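Local coordinates for protein acetyltransferase (Escherichia coli, PDB 7BYY) that acetylates aminoacyl-tRNAs as the toxin of a toxin-antitoxin system, probably modifying the amino group of glycyl-tRNA with acetyl-CoA as acetyl donor, at residues Gly85-Gln88 against Gly89-Ser93; Arg112-Asp115 against Gln116-Leu119; Cys120-Phe123 against Glu124-Ile128. The protein carries 1 engineered substitution. All coordinates share one frame; numbering follows the deposited sequence.

Interaction 1: residues Gly85-Gln88 against Gly89-Ser93; sequences GVLQ and GSQPS
Gln91 folds its side chain back over Leu87 within the irregular loop that connects the antiparallel strands 67-79 and 94-105 of the GNAT fold. The closer-packed part is small. Leu87 CD1 lies 3.6 Å from Gln91 OE1, while Leu87 CB is 4.1 Å from Gln91 CG, and the two side chains cross at about a right angle, so one branch of the leucine meets the amide end and its CB meets the middle of the glutamine chain. A bend at chi2 (-72°) turns the glutamine amide back toward the preceding residues. Outside the loop, Leu87 also rests on Phe171 of strand 168-173, and Gln91 OE1 makes a weak hydrogen bond to Lys136 NZ; Gln91 additionally packs on Asn51 of the second subunit.

The other side is loose and exposed. Gln88 directs its CB away from the following residues, Ser90 also points away, and Gly89 rounds the turn with a positive phi (86°), where a CB would run into the carbonyl O of Gln88. What bridges the turn here is weak: Gln91 NE2 donates to the backbone Gln88 O at 3.4 Å, with an N-H...O angle of only 139°.

Interaction 2: residues Arg112-Asp115 against Gln116-Leu119; sequences RGFD and QDLL. Engineered in segment 112-115: Asp115 (natural residue Gly).
Phe114 and Asp117, one helical turn apart at the start of helix 114-132, set a ring against a carboxylate. Asp117 OD2 stands 3.5 Å from Phe114 CD1, and the planes of the two groups are inclined by 69°. The oxygen comes to the ring at a slant. Both side chains have CG beside the backbone N, anti to the carbonyl carbon; in the aspartate this brings CG to 3.4 Å from Gly113 O. On the far part of the same ring, Phe114 CE2 sits 4.0 Å above the plane of the Arg112 guanidinium, displaced toward its rim. Phe114 also packs on Tyr109 and Ile68.

The backbone beneath this pair is a helix start. Gly113, at the N-cap position, accepts two bonds through its O: Asp117 N donates to Gly113 O at 3.1 Å and 159°, lying in the carbonyl plane, while Gln116 N makes a weak bond to the same oxygen. Leu118 and Leu119 turn instead to Leu103 of strand 94-105.

Gly113 and the natural glycine at position 115 are the two glycines of the GNAT motif Q/R-x-x-G-x-G/A; the deposited chain carries the engineered Asp115 at the second. In GNAT relatives this loop and first turn bind the acetyl-CoA pyrophosphate, and the segment is consistent with that site, although its motif is altered here. The Asp117 carboxylate beside Gly113 O faces another acceptor, an arrangement probably eased by the positive end of the helix dipole.

Interaction 3: residues Cys120-Phe123 against Glu124-Ile128; sequences CDFF and EHVKI
Phe122 O accepts the shortest sound bond of this helical turn, from Val126 N at 2.9 Å with an N-H...O angle of 153°. The same two residues also meet through their side chains. Val126 CG2 lies over one face of the Phe122 ring, 3.7 Å from its centroid and 20° off the normal, which is a CH-pi contact, and its closest ring atom is Phe122 CZ at 3.5 Å. Phe122 holds its CG anti to the backbone N (chi1 168°); with CG2 of Val126 beside its own backbone N, that methyl is the branch lying over the ring.

Further i to i+4 bonds run from Glu124 N to Cys120 O at 3.0 Å and from Lys127 N to Phe123 O at 3.0 Å, with a longer one from His125 N to Asp121 O.

The polar ends find partners elsewhere: Glu124 OE1 with His185 of the C-terminal histidine tag, Lys127 NZ with Gln131, and His125 NE2 with Ala132 O of the second subunit. The Phe122 ring meets Phe73 and packs on Val98 and Leu100, and Phe123 packs on Ile177 of helix 174-187. With Phe122 turned to the sheet and Phe123 to helix 174-187, helix 114-132 links the parallel strands 94-105 and 137-142, which makes it the crossover helix of that beta-alpha-beta unit of the GNAT fold.

In the fold
Interactions 2 and 3 are consecutive pieces of helix 114-132: their centres lie about 13 Å apart, and they adjoin in sequence. Interaction 2 holds the N-terminal end, where GNAT relatives bind the cofactor pyrophosphate and where the engineered Asp115 lies, and interaction 3 the middle, where the helix packs on the sheet and, through His125, reaches the second subunit. Interaction 1 lies in the loop before strand 94-105, with its centre about 30 Å from that of interaction 2 and about 23 Å from that of interaction 3; the nearest atoms are about 15 Å and 13 Å away. Strand 94-105 connects the loop to the helix along the chain, and interaction 1 likewise borders the second subunit.

Interaction 1: residues Gly85-Gln88 against Gly89-Ser93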
ATOM      1  N   GLY A  85       0.310  13.427  17.961  1.00 88.50           N
ATOM      2  CA  GLY A  85       1.067  14.654  17.893  1.00 91.23           C
ATOM      3  C   GLY A  85       1.403  15.095  16.484  1.00 91.45           C
ATOM      4  O   GLY A  85       1.842  16.236  16.298  1.00 92.36           O
ATOM      5  N   VAL A  86       1.200  14.227  15.486  1.00 90.61           N
ATOM      6  CA  VAL A  86       1.432  14.551  14.084  1.00 87.53           C
ATOM      7  C   VAL A  86       0.166  14.378  13.251  1.00 87.45           C
ATOM      8  O   VAL A  86      -0.194  15.255  12.460  1.00 87.32           O
ATOM      9  CB  VAL A  86       2.589  13.713  13.493  1.00 83.96           C
ATOM     10  CG1 VAL A  86       2.856  14.127  12.054  1.00 82.14           C
ATOM     11  CG2 VAL A  86       3.845  13.872  14.336  1.00 83.21           C
ATOM     12  N   LEU A  87      -0.516  13.243  13.399  1.00 88.75           N
ATOM     13  CA  LEU A  87      -1.775  13.010  12.692  1.00 90.40           C
ATOM     14  C   LEU A  87      -2.901  13.546  13.565  1.00 96.79           C
ATOM     15  O   LEU A  87      -3.258  12.935  14.574  1.00 99.74           O
ATOM     16  CB  LEU A  87      -1.971  11.532  12.378  1.00 87.03           C
ATOM     17  CG  LEU A  87      -1.564  11.101  10.967  1.00 83.67           C
ATOM     18  CD1 LEU A  87      -1.884   9.635  10.739  1.00 82.20           C
ATOM     19  CD2 LEU A  87      -2.233  11.970   9.904  1.00 82.84           C
ATOM     20  N   GLN A  88      -3.466  14.686  13.183  1.00 99.08           N
ATOM     21  CA  GLN A  88      -4.461  15.325  14.024  1.00102.56           C
ATOM     22  C   GLN A  88      -5.848  14.798  13.690  1.00100.98           C
ATOM     23  O   GLN A  88      -6.112  14.297  12.590  1.00 98.75           O
ATOM     24  CB  GLN A  88      -4.431  16.836  13.834  1.00105.89           C
ATOM     25  CG  GLN A  88      -3.054  17.510  13.973  1.00108.59           C
ATOM     26  CD  GLN A  88      -2.213  17.074  15.174  1.00112.10           C
ATOM     27  OE1 GLN A  88      -1.794  15.919  15.306  1.00111.84           O
ATOM     28  NE2 GLN A  88      -1.953  18.026  16.055  1.00115.39           N
ATOM     29  N   GLY A  89      -6.746  14.939  14.655  1.00 99.90           N
ATOM     30  CA  GLY A  89      -8.096  14.455  14.472  1.00 97.56           C
ATOM     31  C   GLY A  89      -8.216  12.996  14.839  1.00 94.68           C
ATOM     32  O   GLY A  89      -7.254  12.329  15.228  1.00 93.77           O
ATOM     33  N   SER A  90      -9.441  12.497  14.717  1.00 91.56           N
ATOM     34  CA  SER A  90      -9.713  11.098  15.005  1.00 87.81           C
ATOM     35  C   SER A  90      -9.033  10.207  13.973  1.00 82.39           C
ATOM     36  O   SER A  90      -9.182  10.411  12.764  1.00 81.07           O
ATOM     37  CB  SER A  90     -11.221  10.843  15.022  1.00 89.27           C
ATOM     38  OG  SER A  90     -11.837  11.289  13.825  1.00 88.52           O
ATOM     39  N   GLN A  91      -8.283   9.220  14.454  1.00 79.29           N
ATOM     40  CA  GLN A  91      -7.526   8.315  13.605  1.00 74.48           C
ATOM     41  C   GLN A  91      -7.732   6.877  14.054  1.00 72.19           C
ATOM     42  O   GLN A  91      -7.919   6.613  15.246  1.00 72.56           O
ATOM     43  CB  GLN A  91      -6.028   8.656  13.631  1.00 74.36           C
ATOM     44  CG  GLN A  91      -5.695  10.045  13.095  1.00 74.50           C
ATOM     45  CD  GLN A  91      -5.838  10.147  11.586  1.00 71.28           C
ATOM     46  OE1 GLN A  91      -5.413   9.257  10.848  1.00 66.05           O
ATOM     47  NE2 GLN A  91      -6.435  11.239  11.120  1.00 73.33           N
ATOM     48  N   PRO A  92      -7.706   5.929  13.120  1.00 68.41           N
ATOM     49  CA  PRO A  92      -7.913   4.522  13.483  1.00 68.11           C
ATOM     50  C   PRO A  92      -6.731   3.960  14.261  1.00 68.07           C
ATOM     51  O   PRO A  92      -5.635   4.525  14.297  1.00 68.08           O
ATOM     52  CB  PRO A  92      -8.078   3.824  12.129  1.00 64.62           C
ATOM     53  CG  PRO A  92      -7.375   4.715  11.159  1.00 62.17           C
ATOM     54  CD  PRO A  92      -7.577   6.111  11.664  1.00 64.04           C
ATOM     55  N   SER A  93      -6.978   2.810  14.894  1.00 67.75           N
ATOM     56  CA  SER A  93      -5.958   2.178  15.726  1.00 66.62           C
ATOM     57  C   SER A  93      -4.732   1.779  14.916  1.00 60.35           C
ATOM     58  O   SER A  93      -3.609   1.822  15.429  1.00 59.60           O
ATOM     59  CB  SER A  93      -6.552   0.959  16.436  1.00 70.53           C
ATOM     60  OG  SER A  93      -5.562   0.246  17.159  1.00 73.86           O
TER

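Interaction 2: residues Arg112-Asp115 against Gln116-Leu119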
ATOM      1  N   ARG A 112      24.362  18.224  -5.259  1.00 49.46           N
ATOM      2  CA  ARG A 112      23.874  18.781  -6.514  1.00 47.45           C
ATOM      3  C   ARG A 112      22.355  18.740  -6.639  1.00 44.13           C
ATOM      4  O   ARG A 112      21.835  18.982  -7.735  1.00 41.39           O
ATOM      5  CB  ARG A 112      24.512  18.052  -7.703  1.00 47.10           C
ATOM      6  CG  ARG A 112      25.858  18.620  -8.121  1.00 51.35           C
ATOM      7  CD  ARG A 112      26.050  18.528  -9.624  1.00 57.15           C
ATOM      8  NE  ARG A 112      26.698  17.277 -10.013  1.00 61.96           N
ATOM      9  CZ  ARG A 112      26.554  16.696 -11.201  1.00 61.53           C
ATOM     10  NH1 ARG A 112      25.779  17.250 -12.125  1.00 60.15           N
ATOM     11  NH2 ARG A 112      27.185  15.558 -11.461  1.00 60.33           N
ATOM     12  N   GLY A 113      21.629  18.445  -5.563  1.00 45.80           N
ATOM     13  CA  GLY A 113      20.185  18.464  -5.587  1.00 47.84           C
ATOM     14  C   GLY A 113      19.525  17.178  -6.034  1.00 46.51           C
ATOM     15  O   GLY A 113      18.290  17.091  -5.997  1.00 34.07           O
ATOM     16  N   PHE A 114      20.298  16.178  -6.462  1.00 48.13           N
ATOM     17  CA  PHE A 114      19.713  14.891  -6.815  1.00 47.15           C
ATOM     18  C   PHE A 114      19.148  14.168  -5.601  1.00 50.97           C
ATOM     19  O   PHE A 114      18.363  13.228  -5.765  1.00 50.24           O
ATOM     20  CB  PHE A 114      20.750  14.018  -7.518  1.00 43.12           C
ATOM     21  CG  PHE A 114      21.154  14.531  -8.869  1.00 38.42           C
ATOM     22  CD1 PHE A 114      20.197  14.983  -9.764  1.00 37.79           C
ATOM     23  CD2 PHE A 114      22.486  14.566  -9.244  1.00 37.03           C
ATOM     24  CE1 PHE A 114      20.561  15.458 -11.013  1.00 38.00           C
ATOM     25  CE2 PHE A 114      22.859  15.039 -10.489  1.00 37.31           C
ATOM     26  CZ  PHE A 114      21.892  15.487 -11.375  1.00 38.10           C
ATOM     27  N   ASP A 115      19.538  14.581  -4.391  1.00 57.53           N
ATOM     28  CA  ASP A 115      18.878  14.099  -3.182  1.00 58.57           C
ATOM     29  C   ASP A 115      17.378  14.376  -3.236  1.00 57.99           C
ATOM     30  O   ASP A 115      16.558  13.492  -2.959  1.00 56.84           O
ATOM     31  CB  ASP A 115      19.501  14.763  -1.951  1.00 63.15           C
ATOM     32  CG  ASP A 115      20.819  14.128  -1.537  1.00 69.37           C
ATOM     33  OD1 ASP A 115      21.808  14.246  -2.296  1.00 72.95           O
ATOM     34  OD2 ASP A 115      20.871  13.528  -0.438  1.00 69.03           O
ATOM     35  N   GLN A 116      17.003  15.604  -3.609  1.00 54.89           N
ATOM     36  CA  GLN A 116      15.602  16.014  -3.603  1.00 48.41           C
ATOM     37  C   GLN A 116      14.875  15.606  -4.878  1.00 46.12           C
ATOM     38  O   GLN A 116      13.670  15.334  -4.836  1.00 44.91           O
ATOM     39  CB  GLN A 116      15.506  17.530  -3.400  1.00 45.42           C
ATOM     40  CG  GLN A 116      14.087  18.073  -3.297  1.00 43.77           C
ATOM     41  CD  GLN A 116      14.038  19.589  -3.172  1.00 44.12           C
ATOM     42  OE1 GLN A 116      14.939  20.207  -2.604  1.00 42.77           O
ATOM     43  NE2 GLN A 116      12.979  20.193  -3.703  1.00 44.86           N
ATOM     44  N   ASP A 117      15.578  15.560  -6.012  1.00 44.86           N
ATOM     45  CA  ASP A 117      14.946  15.133  -7.256  1.00 43.04           C
ATOM     46  C   ASP A 117      14.390  13.720  -7.131  1.00 45.74           C
ATOM     47  O   ASP A 117      13.314  13.416  -7.662  1.00 45.01           O
ATOM     48  CB  ASP A 117      15.948  15.216  -8.405  1.00 43.77           C
ATOM     49  CG  ASP A 117      16.306  16.641  -8.761  1.00 47.08           C
ATOM     50  OD1 ASP A 117      15.653  17.571  -8.238  1.00 48.31           O
ATOM     51  OD2 ASP A 117      17.244  16.834  -9.562  1.00 49.59           O
ATOM     52  N   LEU A 118      15.107  12.844  -6.425  1.00 48.37           N
ATOM     53  CA  LEU A 118      14.599  11.501  -6.181  1.00 45.85           C
ATOM     54  C   LEU A 118      13.422  11.512  -5.218  1.00 44.25           C
ATOM     55  O   LEU A 118      12.511  10.686  -5.349  1.00 46.18           O
ATOM     56  CB  LEU A 118      15.711  10.608  -5.638  1.00 46.03           C
ATOM     57  CG  LEU A 118      16.119   9.485  -6.588  1.00 45.76           C
ATOM     58  CD1 LEU A 118      17.305   8.731  -6.040  1.00 45.35           C
ATOM     59  CD2 LEU A 118      14.951   8.549  -6.872  1.00 43.83           C
ATOM     60  N   LEU A 119      13.425  12.425  -4.245  1.00 37.90           N
ATOM     61  CA  LEU A 119      12.321  12.475  -3.295  1.00 36.38           C
ATOM     62  C   LEU A 119      11.043  12.978  -3.955  1.00 39.88           C
ATOM     63  O   LEU A 119       9.950  12.486  -3.655  1.00 39.29           O
ATOM     64  CB  LEU A 119      12.689  13.352  -2.103  1.00 29.90           C
ATOM     65  CG  LEU A 119      11.793  13.140  -0.883  1.00 30.00           C
ATOM     66  CD1 LEU A 119      12.083  11.799  -0.227  1.00 29.55           C
ATOM     67  CD2 LEU A 119      11.958  14.271   0.108  1.00 31.34           C
TER

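Interaction 3: residues Cys120-Phe123 against Glu124-Ile128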
ATOM      1  N   CYS A 120      11.157  13.957  -4.853  1.00 44.73           N
ATOM      2  CA  CYS A 120       9.967  14.437  -5.544  1.00 50.34           C
ATOM      3  C   CYS A 120       9.461  13.417  -6.555  1.00 52.40           C
ATOM      4  O   CYS A 120       8.249  13.323  -6.783  1.00 53.02           O
ATOM      5  CB  CYS A 120      10.247  15.781  -6.218  1.00 56.99           C
ATOM      6  SG  CYS A 120       9.718  17.213  -5.234  1.00 63.75           S
ATOM      7  N   ASP A 121      10.361  12.638  -7.161  1.00 56.33           N
ATOM      8  CA  ASP A 121       9.908  11.535  -8.002  1.00 57.34           C
ATOM      9  C   ASP A 121       9.286  10.427  -7.162  1.00 53.76           C
ATOM     10  O   ASP A 121       8.370   9.736  -7.625  1.00 53.86           O
ATOM     11  CB  ASP A 121      11.067  10.988  -8.838  1.00 62.51           C
ATOM     12  CG  ASP A 121      11.444  11.911  -9.984  1.00 68.79           C
ATOM     13  OD1 ASP A 121      12.654  12.045 -10.268  1.00 70.96           O
ATOM     14  OD2 ASP A 121      10.530  12.506 -10.595  1.00 71.29           O
ATOM     15  N   PHE A 122       9.761  10.251  -5.929  1.00 48.08           N
ATOM     16  CA  PHE A 122       9.135   9.296  -5.023  1.00 42.04           C
ATOM     17  C   PHE A 122       7.790   9.812  -4.527  1.00 41.17           C
ATOM     18  O   PHE A 122       6.842   9.035  -4.365  1.00 39.73           O
ATOM     19  CB  PHE A 122      10.073   9.005  -3.851  1.00 39.72           C
ATOM     20  CG  PHE A 122       9.422   8.269  -2.720  1.00 37.61           C
ATOM     21  CD1 PHE A 122       9.110   6.924  -2.840  1.00 38.11           C
ATOM     22  CD2 PHE A 122       9.126   8.919  -1.532  1.00 33.94           C
ATOM     23  CE1 PHE A 122       8.512   6.242  -1.797  1.00 38.45           C
ATOM     24  CE2 PHE A 122       8.528   8.246  -0.488  1.00 33.97           C
ATOM     25  CZ  PHE A 122       8.223   6.904  -0.619  1.00 37.00           C
ATOM     26  N   PHE A 123       7.689  11.121  -4.283  1.00 42.97           N
ATOM     27  CA  PHE A 123       6.412  11.704  -3.882  1.00 43.90           C
ATOM     28  C   PHE A 123       5.364  11.534  -4.975  1.00 43.01           C
ATOM     29  O   PHE A 123       4.192  11.266  -4.686  1.00 39.38           O
ATOM     30  CB  PHE A 123       6.591  13.184  -3.540  1.00 44.85           C
ATOM     31  CG  PHE A 123       7.207  13.426  -2.192  1.00 46.51           C
ATOM     32  CD1 PHE A 123       7.470  12.370  -1.332  1.00 47.13           C
ATOM     33  CD2 PHE A 123       7.526  14.712  -1.782  1.00 46.77           C
ATOM     34  CE1 PHE A 123       8.037  12.593  -0.088  1.00 47.97           C
ATOM     35  CE2 PHE A 123       8.093  14.940  -0.540  1.00 47.34           C
ATOM     36  CZ  PHE A 123       8.349  13.879   0.307  1.00 47.05           C
ATOM     37  N   GLU A 124       5.768  11.689  -6.237  1.00 47.43           N
ATOM     38  CA  GLU A 124       4.831  11.482  -7.334  1.00 49.63           C
ATOM     39  C   GLU A 124       4.362  10.036  -7.395  1.00 45.13           C
ATOM     40  O   GLU A 124       3.206   9.771  -7.748  1.00 45.01           O
ATOM     41  CB  GLU A 124       5.471  11.888  -8.660  1.00 55.25           C
ATOM     42  CG  GLU A 124       4.468  12.134  -9.768  1.00 62.71           C
ATOM     43  CD  GLU A 124       3.753  13.462  -9.612  1.00 71.00           C
ATOM     44  OE1 GLU A 124       4.449  14.495  -9.485  1.00 74.49           O
ATOM     45  OE2 GLU A 124       2.501  13.474  -9.618  1.00 74.08           O
ATOM     46  N   HIS A 125       5.237   9.089  -7.054  1.00 39.39           N
ATOM     47  CA  HIS A 125       4.826   7.693  -7.020  1.00 37.53           C
ATOM     48  C   HIS A 125       3.929   7.404  -5.824  1.00 36.43           C
ATOM     49  O   HIS A 125       3.012   6.577  -5.925  1.00 36.11           O
ATOM     50  CB  HIS A 125       6.052   6.784  -6.997  1.00 39.27           C
ATOM     51  CG  HIS A 125       5.755   5.366  -7.365  1.00 39.72           C
ATOM     52  ND1 HIS A 125       5.464   4.980  -8.656  1.00 40.82           N
ATOM     53  CD2 HIS A 125       5.689   4.244  -6.612  1.00 40.29           C
ATOM     54  CE1 HIS A 125       5.242   3.678  -8.683  1.00 41.56           C
ATOM     55  NE2 HIS A 125       5.371   3.207  -7.455  1.00 39.87           N
ATOM     56  N   VAL A 126       4.176   8.070  -4.694  1.00 32.65           N
ATOM     57  CA  VAL A 126       3.303   7.923  -3.532  1.00 30.27           C
ATOM     58  C   VAL A 126       1.895   8.397  -3.865  1.00 29.76           C
ATOM     59  O   VAL A 126       0.902   7.798  -3.433  1.00 28.50           O
ATOM     60  CB  VAL A 126       3.890   8.679  -2.326  1.00 33.19           C
ATOM     61  CG1 VAL A 126       2.885   8.736  -1.188  1.00 33.13           C
ATOM     62  CG2 VAL A 126       5.169   8.011  -1.863  1.00 35.36           C
ATOM     63  N   LYS A 127       1.785   9.473  -4.652  1.00 30.80           N
ATOM     64  CA  LYS A 127       0.472   9.943  -5.080  1.00 34.02           C
ATOM     65  C   LYS A 127      -0.259   8.871  -5.878  1.00 35.63           C
ATOM     66  O   LYS A 127      -1.462   8.653  -5.684  1.00 36.54           O
ATOM     67  CB  LYS A 127       0.619  11.226  -5.901  1.00 36.39           C
ATOM     68  CG  LYS A 127      -0.687  11.803  -6.434  1.00 34.86           C
ATOM     69  CD  LYS A 127      -0.458  13.187  -7.021  1.00 37.89           C
ATOM     70  CE  LYS A 127      -1.542  13.562  -8.021  1.00 42.12           C
ATOM     71  NZ  LYS A 127      -2.911  13.451  -7.436  1.00 45.45           N
ATOM     72  N   ILE A 128       0.454   8.184  -6.776  1.00 33.84           N
ATOM     73  CA  ILE A 128      -0.143   7.072  -7.509  1.00 32.70           C
ATOM     74  C   ILE A 128      -0.625   6.003  -6.536  1.00 33.84           C
ATOM     75  O   ILE A 128      -1.749   5.497  -6.641  1.00 34.70           O
ATOM     76  CB  ILE A 128       0.859   6.494  -8.524  1.00 30.34           C
ATOM     77  CG1 ILE A 128       1.261   7.556  -9.553  1.00 31.79           C
ATOM     78  CG2 ILE A 128       0.287   5.243  -9.191  1.00 25.37           C
ATOM     79  CD1 ILE A 128       0.476   7.499 -10.845  1.00 34.70           C
TER